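Local coordinates for SusD homolog (Bacteroides thetaiotaomicron, PDB 3SGH), which probably binds glycans at the cell surface as a SusD-like outer-membrane lipoprotein of a nutrient-uptake system, at residues F58-F63 and A290-P295; F63-A68 and E442-D447. All blocks are in the same frame, centred on the assembly; numbering follows the deposited sequence.

Contact 1: residues F58-F63 and A290-P295; sequences FGKNIF and AEIPEP
The ammonium group of K60 is gripped from two sequence-distant places: NZ donates to A290 O at 2.8 Å across the contact, and it also forms a salt bridge with E442. The C=O...NZ angle is 135° and the nitrogen stands above the carbonyl plane, 43° out of it. The lysine chain is extended beyond CG, which carries the charge well clear of its own backbone, and K60 CE comes within 3.4 Å of A290 O on the way. Nearer the root of this chain, K60 CG meets I292 CG1 at 4.0 Å, the two side chains crossing obliquely. I292 also lies against the backbone of G59, where its branch CG2 approaches G59 CA to 3.8 Å. With phi of 60°, a value that favours glycine, G59 sits in the type II' beta turn from F58 to N61, closed by N61 N to F58 O. Deeper in, I62 and P293 meet tip to tip, CD1 to CG at 4.0 Å. The buried G59 O has no polar partner in the model. A tight glycine turn thus packs on a proline-containing, irregular segment, joining two long loops of the largely helical SusD-like fold.

Contact 2: residues F63-A68 and E442-D447; sequences FAYYNA and ESMNAD
The backbones of Y65 and S443 approach to 4.9 Å between CA atoms, and M444 N donates to Y65 O at 2.9 Å, nearly straight at 169° and in the carbonyl plane. Beside this bond the Y65 and M444 side chains, the latter a selenomethionine, run side by side in the same direction, with Y65 CB 3.6 Å from M444 CG. E442 O lies at the edge of the Y65 ring, in its plane and 3.5 Å from CD2, whereas Y65 OH bonds to S289 O. Similarly, S443 OG, hydrogen-bonded to C448 O, lies at the edge of the Y66 ring, 3.7 Å from CD2. The two asparagines cross at about a right angle: with CG anti to its backbone N (chi1 -172°), N445 turns its amide toward N67, and ND2 donates to N67 OD1 at 3.1 Å, the amide planes 65° apart. N445 OD1 accepts from D447 N at 2.8 Å in an Asx turn, and N67 ND2 bonds to N61. Each amide therefore has both ends engaged, which should fix its flip and hold it against rotation. E442 O is buried without a polar partner in the model. The hydrogen bonds across the segments are one backbone bond and one amide pair, with apolar contact beside them.

Contacts 1 and 2 share F63 and have centres about 11 Å apart, so the continuous chain 58-68 is held by two loops distant in sequence, 290-295 and 442-447. Polar groups tie the two contacts together: N61 OD1 lies 2.7 Å from N67 ND2 and I62 O lies 3.1 Å from N67 N, both probable hydrogen bonds. The two outer loops meet through the ammonium group of K60, while Y65 packs beside both K60 and P293. K60 O comes to 3.3 Å from Y65 CD1. Both contacts lie on the same side of the chain's centre, their own centres about 23 and 21 Å from it.

Contact 1: residues F58-F63 and A290-P295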
loop_
_atom_site.group_PDB
_atom_site.type_symbol
_atom_site.label_atom_id
_atom_site.label_comp_id
_atom_site.label_asym_id
_atom_site.label_seq_id
_atom_site.Cartn_x
_atom_site.Cartn_y
_atom_site.Cartn_z
ATOM N N PHE A 58 -5.522 -25.333 1.004
ATOM C CA PHE A 58 -6.618 -24.948 0.091
ATOM C C PHE A 58 -6.297 -25.125 -1.390
ATOM O O PHE A 58 -7.134 -24.817 -2.234
ATOM C CB PHE A 58 -6.979 -23.483 0.262
ATOM C CG PHE A 58 -7.740 -23.144 1.543
ATOM C CD1 PHE A 58 -8.820 -23.894 1.959
ATOM C CD2 PHE A 58 -7.385 -22.024 2.296
ATOM C CE1 PHE A 58 -9.530 -23.543 3.110
ATOM C CE2 PHE A 58 -8.099 -21.659 3.436
ATOM C CZ PHE A 58 -9.164 -22.409 3.840
ATOM N N GLY A 59 -5.079 -25.574 -1.698
ATOM C CA GLY A 59 -4.625 -25.632 -3.098
ATOM C C GLY A 59 -4.642 -24.246 -3.732
ATOM O O GLY A 59 -4.049 -23.335 -3.201
ATOM N N LYS A 60 -5.334 -24.082 -4.851
ATOM C CA LYS A 60 -5.413 -22.809 -5.559
ATOM C C LYS A 60 -6.611 -21.919 -5.153
ATOM O O LYS A 60 -6.814 -20.858 -5.742
ATOM C CB LYS A 60 -5.431 -23.053 -7.063
ATOM C CG LYS A 60 -4.143 -23.698 -7.524
ATOM C CD LYS A 60 -4.036 -23.816 -9.076
ATOM C CE LYS A 60 -2.715 -24.438 -9.504
ATOM N NZ LYS A 60 -2.694 -24.682 -10.948
ATOM N N ASN A 61 -7.391 -22.368 -4.170
ATOM C CA ASN A 61 -8.493 -21.539 -3.634
ATOM C C ASN A 61 -7.955 -20.646 -2.532
ATOM O O ASN A 61 -8.271 -20.785 -1.345
ATOM C CB ASN A 61 -9.667 -22.403 -3.196
ATOM C CG ASN A 61 -10.400 -22.961 -4.389
ATOM O OD1 ASN A 61 -10.823 -22.196 -5.252
ATOM N ND2 ASN A 61 -10.477 -24.298 -4.497
ATOM N N ILE A 62 -7.179 -19.683 -2.990
ATOM C CA ILE A 62 -6.439 -18.741 -2.134
ATOM C C ILE A 62 -6.354 -17.412 -2.832
ATOM O O ILE A 62 -6.717 -17.306 -4.027
ATOM C CB ILE A 62 -5.000 -19.263 -1.764
ATOM C CG1 ILE A 62 -4.158 -19.526 -3.012
ATOM C CG2 ILE A 62 -5.064 -20.537 -0.834
ATOM C CD1 ILE A 62 -2.750 -20.056 -2.738
ATOM N N PHE A 63 -5.923 -16.373 -2.120
ATOM C CA PHE A 63 -5.868 -15.027 -2.693
ATOM C C PHE A 63 -5.116 -14.987 -4.019
ATOM O O PHE A 63 -5.486 -14.252 -4.915
ATOM C CB PHE A 63 -5.172 -14.033 -1.719
ATOM C CG PHE A 63 -6.117 -13.267 -0.826
ATOM C CD1 PHE A 63 -7.104 -12.462 -1.363
ATOM C CD2 PHE A 63 -6.006 -13.345 0.552
ATOM C CE1 PHE A 63 -7.963 -11.734 -0.541
ATOM C CE2 PHE A 63 -6.842 -12.601 1.349
ATOM C CZ PHE A 63 -7.830 -11.817 0.799
ATOM N N ALA A 290 1.887 -21.956 -11.471
ATOM C CA ALA A 290 1.305 -23.067 -12.213
ATOM C C ALA A 290 1.044 -24.248 -11.304
ATOM O O ALA A 290 0.061 -24.941 -11.477
ATOM C CB ALA A 290 2.191 -23.462 -13.389
ATOM N N GLU A 291 1.951 -24.501 -10.369
ATOM C CA GLU A 291 1.736 -25.500 -9.338
ATOM C C GLU A 291 1.240 -24.875 -8.011
ATOM O O GLU A 291 1.499 -23.697 -7.710
ATOM C CB GLU A 291 3.021 -26.304 -9.122
ATOM C CG GLU A 291 4.043 -25.757 -8.120
ATOM C CD GLU A 291 4.634 -24.371 -8.461
ATOM O OE1 GLU A 291 4.575 -23.943 -9.659
ATOM O OE2 GLU A 291 5.230 -23.759 -7.527
ATOM N N ILE A 292 0.506 -25.656 -7.226
ATOM C CA ILE A 292 0.031 -25.180 -5.885
ATOM C C ILE A 292 1.263 -24.702 -5.106
ATOM O O ILE A 292 2.256 -25.406 -5.049
ATOM C CB ILE A 292 -0.683 -26.330 -5.112
ATOM C CG1 ILE A 292 -2.013 -26.663 -5.780
ATOM C CG2 ILE A 292 -0.868 -25.975 -3.680
ATOM C CD1 ILE A 292 -2.615 -28.009 -5.393
ATOM N N PRO A 293 1.217 -23.504 -4.500
ATOM C CA PRO A 293 2.379 -22.932 -3.828
ATOM C C PRO A 293 2.680 -23.756 -2.573
ATOM O O PRO A 293 1.764 -24.051 -1.830
ATOM C CB PRO A 293 1.924 -21.506 -3.461
ATOM C CG PRO A 293 0.799 -21.213 -4.288
ATOM C CD PRO A 293 0.117 -22.541 -4.549
ATOM N N GLU A 294 3.938 -24.140 -2.403
ATOM C CA GLU A 294 4.452 -24.889 -1.256
ATOM C C GLU A 294 5.620 -24.167 -0.598
ATOM O O GLU A 294 6.627 -23.844 -1.275
ATOM C CB GLU A 294 4.916 -26.283 -1.672
ATOM C CG GLU A 294 3.792 -27.214 -2.026
ATOM C CD GLU A 294 2.955 -27.619 -0.838
ATOM O OE1 GLU A 294 3.377 -27.390 0.321
ATOM O OE2 GLU A 294 1.859 -28.172 -1.087
ATOM N N PRO A 295 5.547 -23.972 0.728
ATOM C CA PRO A 295 6.628 -23.259 1.400
ATOM C C PRO A 295 8.030 -23.829 1.195
ATOM O O PRO A 295 8.947 -23.068 0.995
ATOM C CB PRO A 295 6.235 -23.316 2.875
ATOM C CG PRO A 295 4.776 -23.412 2.867
ATOM C CD PRO A 295 4.441 -24.274 1.663
#

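Contact 2: residues F63-A68 and E442-D447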
loop_
_atom_site.group_PDB
_atom_site.type_symbol
_atom_site.label_atom_id
_atom_site.label_comp_id
_atom_site.label_asym_id
_atom_site.label_seq_id
_atom_site.Cartn_x
_atom_site.Cartn_y
_atom_site.Cartn_z
ATOM N N PHE A 63 -5.923 -16.373 -2.120
ATOM C CA PHE A 63 -5.868 -15.027 -2.693
ATOM C C PHE A 63 -5.116 -14.987 -4.019
ATOM O O PHE A 63 -5.486 -14.252 -4.915
ATOM C CB PHE A 63 -5.172 -14.033 -1.719
ATOM C CG PHE A 63 -6.117 -13.267 -0.826
ATOM C CD1 PHE A 63 -7.104 -12.462 -1.363
ATOM C CD2 PHE A 63 -6.006 -13.345 0.552
ATOM C CE1 PHE A 63 -7.963 -11.734 -0.541
ATOM C CE2 PHE A 63 -6.842 -12.601 1.349
ATOM C CZ PHE A 63 -7.830 -11.817 0.799
ATOM N N ALA A 64 -4.027 -15.748 -4.120
ATOM C CA ALA A 64 -3.119 -15.579 -5.283
ATOM C C ALA A 64 -3.808 -15.859 -6.588
ATOM O O ALA A 64 -3.389 -15.336 -7.623
ATOM C CB ALA A 64 -1.855 -16.460 -5.146
ATOM N N TYR A 65 -4.847 -16.706 -6.547
ATOM C CA TYR A 65 -5.636 -17.021 -7.751
ATOM C C TYR A 65 -7.055 -16.398 -7.678
ATOM O O TYR A 65 -7.998 -16.822 -8.379
ATOM C CB TYR A 65 -5.711 -18.539 -7.955
ATOM C CG TYR A 65 -4.398 -19.296 -7.875
ATOM C CD1 TYR A 65 -3.880 -19.705 -6.667
ATOM C CD2 TYR A 65 -3.699 -19.670 -9.037
ATOM C CE1 TYR A 65 -2.735 -20.468 -6.589
ATOM C CE2 TYR A 65 -2.564 -20.384 -8.985
ATOM C CZ TYR A 65 -2.056 -20.810 -7.749
ATOM O OH TYR A 65 -0.909 -21.578 -7.646
ATOM N N TYR A 66 -7.192 -15.416 -6.788
ATOM C CA TYR A 66 -8.361 -14.567 -6.694
ATOM C C TYR A 66 -9.555 -15.279 -6.119
ATOM O O TYR A 66 -10.645 -14.902 -6.405
ATOM C CB TYR A 66 -8.737 -13.981 -8.066
ATOM C CG TYR A 66 -7.563 -13.481 -8.899
ATOM C CD1 TYR A 66 -6.501 -12.774 -8.340
ATOM C CD2 TYR A 66 -7.510 -13.749 -10.255
ATOM C CE1 TYR A 66 -5.426 -12.359 -9.135
ATOM C CE2 TYR A 66 -6.442 -13.327 -11.041
ATOM C CZ TYR A 66 -5.425 -12.623 -10.495
ATOM O OH TYR A 66 -4.360 -12.246 -11.311
ATOM N N ASN A 67 -9.339 -16.309 -5.299
ATOM C CA ASN A 67 -10.473 -17.036 -4.746
ATOM C C ASN A 67 -10.234 -17.467 -3.288
ATOM O O ASN A 67 -10.353 -18.649 -2.921
ATOM C CB ASN A 67 -10.804 -18.238 -5.621
ATOM C CG ASN A 67 -12.220 -18.697 -5.456
ATOM O OD1 ASN A 67 -13.142 -17.890 -5.533
ATOM N ND2 ASN A 67 -12.418 -20.007 -5.228
ATOM N N ALA A 68 -9.904 -16.482 -2.460
ATOM C CA ALA A 68 -9.709 -16.721 -1.021
ATOM C C ALA A 68 -10.949 -17.222 -0.314
ATOM O O ALA A 68 -12.098 -16.872 -0.659
ATOM C CB ALA A 68 -9.226 -15.453 -0.311
ATOM N N GLU A 442 -3.580 -18.437 -13.492
ATOM C CA GLU A 442 -4.986 -18.658 -13.798
ATOM C C GLU A 442 -5.832 -18.036 -12.700
ATOM O O GLU A 442 -5.376 -17.916 -11.566
ATOM C CB GLU A 442 -5.315 -20.149 -13.903
ATOM C CG GLU A 442 -5.296 -20.870 -12.579
ATOM C CD GLU A 442 -5.489 -22.386 -12.721
ATOM O OE1 GLU A 442 -6.612 -22.885 -12.489
ATOM O OE2 GLU A 442 -4.514 -23.061 -13.065
ATOM N N SER A 443 -7.069 -17.708 -13.038
ATOM C CA SER A 443 -8.041 -17.314 -12.059
ATOM C C SER A 443 -8.873 -18.514 -11.653
ATOM O O SER A 443 -9.373 -19.258 -12.491
ATOM C CB SER A 443 -8.957 -16.212 -12.593
ATOM O OG SER A 443 -10.035 -15.973 -11.694
HETATM N N MSE A 444 -9.074 -18.629 -10.355
HETATM C CA MSE A 444 -9.955 -19.643 -9.752
HETATM C C MSE A 444 -11.331 -19.065 -9.343
HETATM O O MSE A 444 -12.131 -19.720 -8.624
HETATM C CB MSE A 444 -9.254 -20.283 -8.560
HETATM C CG MSE A 444 -8.033 -21.096 -8.878
HETATM SE SE MSE A 444 -8.567 -22.765 -9.708
HETATM C CE MSE A 444 -9.220 -23.635 -8.131
ATOM N N ASN A 445 -11.613 -17.849 -9.834
ATOM C CA ASN A 445 -12.849 -17.124 -9.543
ATOM C C ASN A 445 -13.502 -16.759 -10.867
ATOM O O ASN A 445 -12.890 -16.132 -11.717
ATOM C CB ASN A 445 -12.520 -15.856 -8.756
ATOM C CG ASN A 445 -13.754 -15.124 -8.239
ATOM O OD1 ASN A 445 -14.398 -14.367 -8.958
ATOM N ND2 ASN A 445 -14.060 -15.318 -6.982
ATOM N N ALA A 446 -14.772 -17.116 -11.008
ATOM C CA ALA A 446 -15.506 -16.847 -12.230
ATOM C C ALA A 446 -15.721 -15.376 -12.520
ATOM O O ALA A 446 -15.992 -15.008 -13.665
ATOM C CB ALA A 446 -16.857 -17.552 -12.171
ATOM N N ASP A 447 -15.631 -14.527 -11.508
ATOM C CA ASP A 447 -15.815 -13.106 -11.708
ATOM C C ASP A 447 -14.534 -12.315 -11.969
ATOM O O ASP A 447 -14.607 -11.100 -12.226
ATOM C CB ASP A 447 -16.532 -12.487 -10.522
ATOM C CG ASP A 447 -17.959 -12.968 -10.365
ATOM O OD1 ASP A 447 -18.531 -13.530 -11.315
ATOM O OD2 ASP A 447 -18.511 -12.794 -9.262
#